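Long-range contact in uncharacterized N-acetyltransferase D2E76_00625 (Mycobacteroides abscessus, PDB 6YCA), which probably transfers acetyl groups from acetyl coenzyme A to amines, as a GCN5-related N-acetyltransferase of the Eis family that is unable to modify aminoglycosides: residues Gln160-Thr172 / Leu289-Val301. Residues are numbered along the deposited sequence; the frame is centred on the assembly and turned at random.
Sequences QRRRAAPLRPIDT and LPHLVTDPRAVAV. With SO4 (sulfate ion), chain L; SO4 (sulfate ion), chain I.
Asp295 OD2 is gripped by two nitrogens of one guanidinium: Arg163 NH2 lies 3.0 Å from it and Arg163 NE 3.2 Å, a side-on salt bridge in which both donors converge on a single oxygen. That oxygen sits in the guanidinium plane, but the two groups are turned 52° apart, and both nitrogens approach from the same face of the carboxylate. Asp295 swings its carboxylate away from its own N (chi1 -169°), which brings OD2 to the arginine, whose chain bends at chi3 to offer that edge. The NH1 and NH2 edge of Arg163 holds a sulfate ion, probably from the crystallisation liquor, with NH2 2.9 Å from sulfate O3; the same anion is bonded to Arg305 of a second subunit. Arg297, beside the sulfate, sends its own guanidinium to Asp306 and Ala137 of that second subunit. Next to the salt bridge, Ala298 CB packs against Arg163 CB, and Gln160 N donates to Ala298 O (2.9 Å), where the end of strand 149-160 meets the 3-10 turn that leads into strand 299-312. Farther along, Pro166 and Val293 form a lone beta bridge: Leu167 N donates to Leu292 O (2.7 Å) and Thr294 N to Ala165 O (3.0 Å). Val293 CG1 fills in against Ala164 CA and CB, while Thr294 CG2 packs on Leu167 CA and meets its CD1 at 3.8 Å. Leu292 and Ala164 also pack on helix 259-270, through Val266 and Leu270. Backbone bonds thus join the two segments at Gln160 and again around Pro166, and the positive charge of Arg163 is probably stabilised by a carboxylate of the same chain, the sulfate adding to this in the crystal.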
loop_
_atom_site.group_PDB
_atom_site.type_symbol
_atom_site.label_atom_id
_atom_site.label_comp_id
_atom_site.label_asym_id
_atom_site.label_seq_id
_atom_site.Cartn_x
_atom_site.Cartn_y
_atom_site.Cartn_z
ATOM N N GLN A 160 -12.857 -12.188 -11.648
ATOM C CA GLN A 160 -12.559 -13.142 -10.582
ATOM C C GLN A 160 -13.157 -14.478 -11.012
ATOM O O GLN A 160 -14.368 -14.689 -10.919
ATOM C CB GLN A 160 -13.103 -12.661 -9.241
ATOM C CG GLN A 160 -12.179 -12.970 -8.062
ATOM C CD GLN A 160 -12.902 -12.978 -6.723
ATOM O OE1 GLN A 160 -12.884 -13.980 -6.000
ATOM N NE2 GLN A 160 -13.534 -11.856 -6.380
ATOM N N ARG A 161 -12.299 -15.380 -11.506
ATOM C CA ARG A 161 -12.774 -16.570 -12.214
ATOM C C ARG A 161 -13.682 -17.447 -11.360
ATOM O O ARG A 161 -14.604 -18.073 -11.893
ATOM C CB ARG A 161 -11.598 -17.384 -12.757
ATOM C CG ARG A 161 -12.005 -18.492 -13.715
ATOM C CD ARG A 161 -10.820 -19.361 -14.075
ATOM N NE ARG A 161 -10.356 -20.148 -12.935
ATOM C CZ ARG A 161 -10.843 -21.334 -12.590
ATOM N NH1 ARG A 161 -11.816 -21.888 -13.300
ATOM N NH2 ARG A 161 -10.350 -21.971 -11.536
ATOM N N ARG A 162 -13.425 -17.532 -10.049
ATOM C CA ARG A 162 -14.254 -18.376 -9.190
ATOM C C ARG A 162 -15.702 -17.910 -9.178
ATOM O O ARG A 162 -16.614 -18.725 -9.004
ATOM C CB ARG A 162 -13.681 -18.438 -7.772
ATOM C CG ARG A 162 -13.684 -17.115 -7.017
ATOM C CD ARG A 162 -13.199 -17.293 -5.583
ATOM N NE ARG A 162 -11.763 -17.578 -5.550
ATOM C CZ ARG A 162 -11.235 -18.791 -5.398
ATOM N NH1 ARG A 162 -9.915 -18.943 -5.403
ATOM N NH2 ARG A 162 -12.022 -19.853 -5.245
ATOM N N ARG A 163 -15.933 -16.611 -9.343
ATOM C CA ARG A 163 -17.274 -16.043 -9.376
ATOM C C ARG A 163 -17.875 -15.980 -10.777
ATOM O O ARG A 163 -19.011 -15.512 -10.929
ATOM C CB ARG A 163 -17.258 -14.640 -8.778
ATOM C CG ARG A 163 -16.596 -14.534 -7.429
ATOM C CD ARG A 163 -16.434 -13.073 -7.060
ATOM N NE ARG A 163 -17.703 -12.356 -7.144
ATOM C CZ ARG A 163 -17.849 -11.067 -6.867
ATOM N NH1 ARG A 163 -16.802 -10.345 -6.488
ATOM N NH2 ARG A 163 -19.040 -10.499 -6.977
ATOM N N ALA A 164 -17.146 -16.410 -11.803
ATOM C CA ALA A 164 -17.571 -16.218 -13.190
ATOM C C ALA A 164 -18.106 -17.513 -13.804
ATOM O O ALA A 164 -17.592 -18.018 -14.796
ATOM C CB ALA A 164 -16.425 -15.634 -14.011
ATOM N N ALA A 165 -19.172 -18.041 -13.216
ATOM C CA ALA A 165 -19.859 -19.159 -13.849
ATOM C C ALA A 165 -20.808 -18.640 -14.929
ATOM O O ALA A 165 -21.478 -17.623 -14.728
ATOM C CB ALA A 165 -20.649 -19.952 -12.815
ATOM N N PRO A 166 -20.889 -19.319 -16.074
ATOM C CA PRO A 166 -21.685 -18.796 -17.194
ATOM C C PRO A 166 -23.174 -18.763 -16.884
ATOM O O PRO A 166 -23.719 -19.677 -16.261
ATOM C CB PRO A 166 -21.389 -19.783 -18.329
ATOM C CG PRO A 166 -20.123 -20.468 -17.929
ATOM C CD PRO A 166 -20.168 -20.547 -16.437
ATOM N N LEU A 167 -23.828 -17.688 -17.334
ATOM C CA LEU A 167 -25.272 -17.560 -17.169
ATOM C C LEU A 167 -26.013 -18.607 -17.989
ATOM O O LEU A 167 -26.947 -19.255 -17.499
ATOM C CB LEU A 167 -25.710 -16.150 -17.558
ATOM C CG LEU A 167 -27.187 -15.801 -17.379
ATOM C CD1 LEU A 167 -27.618 -15.991 -15.934
ATOM C CD2 LEU A 167 -27.430 -14.368 -17.831
ATOM N N ARG A 168 -25.621 -18.770 -19.245
ATOM C CA ARG A 168 -26.116 -19.816 -20.112
ATOM C C ARG A 168 -24.950 -20.734 -20.433
ATOM O O ARG A 168 -23.797 -20.297 -20.393
ATOM C CB ARG A 168 -26.656 -19.215 -21.415
ATOM C CG ARG A 168 -27.741 -18.172 -21.204
ATOM C CD ARG A 168 -29.090 -18.803 -20.922
ATOM N NE ARG A 168 -30.128 -17.789 -20.749
ATOM C CZ ARG A 168 -30.578 -17.377 -19.567
ATOM N NH1 ARG A 168 -30.085 -17.896 -18.451
ATOM N NH2 ARG A 168 -31.521 -16.446 -19.499
ATOM N N PRO A 169 -25.204 -22.004 -20.737
ATOM C CA PRO A 169 -24.093 -22.915 -21.040
ATOM C C PRO A 169 -23.297 -22.432 -22.246
ATOM O O PRO A 169 -23.857 -21.956 -23.238
ATOM C CB PRO A 169 -24.793 -24.250 -21.318
ATOM C CG PRO A 169 -26.190 -23.872 -21.687
ATOM C CD PRO A 169 -26.511 -22.670 -20.856
ATOM N N ILE A 170 -21.975 -22.542 -22.140
ATOM C CA ILE A 170 -21.055 -22.103 -23.181
ATOM C C ILE A 170 -20.345 -23.327 -23.731
ATOM O O ILE A 170 -19.718 -24.080 -22.975
ATOM C CB ILE A 170 -20.025 -21.101 -22.635
ATOM C CG1 ILE A 170 -20.697 -19.811 -22.162
ATOM C CG2 ILE A 170 -18.953 -20.816 -23.678
ATOM C CD1 ILE A 170 -19.714 -18.798 -21.596
ATOM N N ASP A 171 -20.436 -23.526 -25.043
ATOM C CA ASP A 171 -19.748 -24.642 -25.663
ATOM C C ASP A 171 -18.274 -24.292 -25.859
ATOM O O ASP A 171 -17.889 -23.122 -25.911
ATOM C CB ASP A 171 -20.385 -24.955 -27.018
ATOM C CG ASP A 171 -19.874 -26.249 -27.625
ATOM O OD1 ASP A 171 -19.271 -27.064 -26.892
ATOM O OD2 ASP A 171 -20.076 -26.447 -28.842
ATOM N N THR A 172 -17.463 -25.331 -26.067
ATOM C CA THR A 172 -16.013 -25.146 -26.183
ATOM C C THR A 172 -15.344 -26.373 -26.783
ATOM O O THR A 172 -14.123 -26.505 -26.661
ATOM C CB THR A 172 -15.360 -24.923 -24.810
ATOM O OG1 THR A 172 -16.058 -25.678 -23.814
ATOM C CG2 THR A 172 -15.297 -23.443 -24.419
ATOM N N LEU A 289 -18.961 -8.894 -21.420
ATOM C CA LEU A 289 -18.516 -9.780 -20.343
ATOM C C LEU A 289 -19.478 -9.831 -19.163
ATOM O O LEU A 289 -19.789 -10.942 -18.698
ATOM C CB LEU A 289 -17.084 -9.449 -19.904
ATOM C CG LEU A 289 -15.928 -9.826 -20.827
ATOM C CD1 LEU A 289 -14.618 -9.278 -20.291
ATOM C CD2 LEU A 289 -15.850 -11.330 -20.948
ATOM N N PRO A 290 -19.976 -8.712 -18.627
ATOM C CA PRO A 290 -20.910 -8.812 -17.495
ATOM C C PRO A 290 -22.153 -9.627 -17.795
ATOM O O PRO A 290 -22.758 -10.171 -16.864
ATOM C CB PRO A 290 -21.269 -7.348 -17.207
ATOM C CG PRO A 290 -20.126 -6.573 -17.726
ATOM C CD PRO A 290 -19.656 -7.308 -18.942
ATOM N N HIS A 291 -22.540 -9.753 -19.058
ATOM C CA HIS A 291 -23.749 -10.477 -19.421
ATOM C C HIS A 291 -23.519 -11.965 -19.650
ATOM O O HIS A 291 -24.485 -12.696 -19.898
ATOM C CB HIS A 291 -24.400 -9.829 -20.642
ATOM C CG HIS A 291 -24.832 -8.415 -20.412
ATOM N ND1 HIS A 291 -25.951 -8.088 -19.673
ATOM C CD2 HIS A 291 -24.303 -7.241 -20.832
ATOM C CE1 HIS A 291 -26.089 -6.776 -19.644
ATOM N NE2 HIS A 291 -25.102 -6.238 -20.340
ATOM N N LEU A 292 -22.273 -12.429 -19.582
ATOM C CA LEU A 292 -21.979 -13.843 -19.764
ATOM C C LEU A 292 -22.063 -14.649 -18.476
ATOM O O LEU A 292 -22.164 -15.878 -18.540
ATOM C CB LEU A 292 -20.568 -14.007 -20.336
ATOM C CG LEU A 292 -20.414 -13.725 -21.825
ATOM C CD1 LEU A 292 -18.958 -13.806 -22.226
ATOM C CD2 LEU A 292 -21.236 -14.711 -22.618
ATOM N N VAL A 293 -22.040 -13.997 -17.318
ATOM C CA VAL A 293 -21.910 -14.686 -16.043
ATOM C C VAL A 293 -23.115 -14.384 -15.167
ATOM O O VAL A 293 -23.731 -13.318 -15.264
ATOM C CB VAL A 293 -20.596 -14.310 -15.322
ATOM C CG1 VAL A 293 -19.395 -14.924 -16.042
ATOM C CG2 VAL A 293 -20.459 -12.797 -15.237
ATOM N N THR A 294 -23.438 -15.338 -14.289
ATOM C CA THR A 294 -24.538 -15.154 -13.351
ATOM C C THR A 294 -24.250 -14.049 -12.347
ATOM O O THR A 294 -25.194 -13.478 -11.791
ATOM C CB THR A 294 -24.832 -16.452 -12.601
ATOM O OG1 THR A 294 -23.729 -16.762 -11.745
ATOM C CG2 THR A 294 -25.036 -17.593 -13.570
ATOM N N ASP A 295 -22.970 -13.758 -12.086
ATOM C CA ASP A 295 -22.548 -12.711 -11.161
ATOM C C ASP A 295 -21.837 -11.621 -11.947
ATOM O O ASP A 295 -20.601 -11.620 -12.036
ATOM C CB ASP A 295 -21.621 -13.292 -10.089
ATOM C CG ASP A 295 -21.354 -12.324 -8.952
ATOM O OD1 ASP A 295 -21.740 -11.143 -9.063
ATOM O OD2 ASP A 295 -20.759 -12.748 -7.938
ATOM N N PRO A 296 -22.564 -10.637 -12.482
ATOM C CA PRO A 296 -21.907 -9.572 -13.263
ATOM C C PRO A 296 -20.805 -8.849 -12.510
ATOM O O PRO A 296 -19.876 -8.325 -13.142
ATOM C CB PRO A 296 -23.061 -8.626 -13.617
ATOM C CG PRO A 296 -24.295 -9.477 -13.513
ATOM C CD PRO A 296 -24.027 -10.479 -12.432
ATOM N N ARG A 297 -20.867 -8.812 -11.180
ATOM C CA ARG A 297 -19.834 -8.146 -10.397
ATOM C C ARG A 297 -18.539 -8.942 -10.310
ATOM O O ARG A 297 -17.561 -8.442 -9.742
ATOM C CB ARG A 297 -20.360 -7.779 -9.011
ATOM C CG ARG A 297 -21.423 -6.703 -9.068
ATOM C CD ARG A 297 -22.000 -6.412 -7.710
ATOM N NE ARG A 297 -23.139 -5.512 -7.808
ATOM C CZ ARG A 297 -23.960 -5.243 -6.801
ATOM N NH1 ARG A 297 -23.769 -5.814 -5.616
ATOM N NH2 ARG A 297 -24.973 -4.407 -6.983
ATOM N N ALA A 298 -18.512 -10.164 -10.851
ATOM C CA ALA A 298 -17.250 -10.865 -11.037
ATOM C C ALA A 298 -16.383 -10.198 -12.095
ATOM O O ALA A 298 -15.182 -10.470 -12.157
ATOM C CB ALA A 298 -17.513 -12.316 -11.430
ATOM N N VAL A 299 -16.958 -9.326 -12.910
ATOM C CA VAL A 299 -16.243 -8.625 -13.966
ATOM C C VAL A 299 -16.156 -7.167 -13.546
ATOM O O VAL A 299 -17.179 -6.482 -13.428
ATOM C CB VAL A 299 -16.952 -8.773 -15.321
ATOM C CG1 VAL A 299 -16.163 -8.078 -16.421
ATOM C CG2 VAL A 299 -17.166 -10.243 -15.656
ATOM N N ALA A 300 -14.941 -6.691 -13.307
ATOM C CA ALA A 300 -14.709 -5.329 -12.855
ATOM C C ALA A 300 -13.927 -4.568 -13.911
ATOM O O ALA A 300 -12.982 -5.100 -14.502
ATOM C CB ALA A 300 -13.922 -5.309 -11.536
ATOM N N VAL A 301 -14.328 -3.323 -14.147
ATOM C CA VAL A 301 -13.605 -2.441 -15.053
ATOM C C VAL A 301 -12.433 -1.847 -14.277
ATOM O O VAL A 301 -12.627 -1.078 -13.334
ATOM C CB VAL A 301 -14.516 -1.352 -15.626
ATOM C CG1 VAL A 301 -13.702 -0.343 -16.426
ATOM C CG2 VAL A 301 -15.595 -1.981 -16.491
HETATM S S SO4 L . -19.132 -7.314 -4.949
HETATM O O1 SO4 L . -20.494 -7.843 -5.027
HETATM O O2 SO4 L . -18.515 -7.742 -3.695
HETATM O O3 SO4 L . -18.330 -7.806 -6.065
HETATM O O4 SO4 L . -19.178 -5.854 -4.992
HETATM S S SO4 I . -31.823 -16.653 -15.246
HETATM O O1 SO4 I . -32.816 -17.709 -15.068
HETATM O O2 SO4 I . -30.934 -17.015 -16.344
HETATM O O3 SO4 I . -31.045 -16.491 -14.019
HETATM O O4 SO4 I . -32.489 -15.391 -15.558
#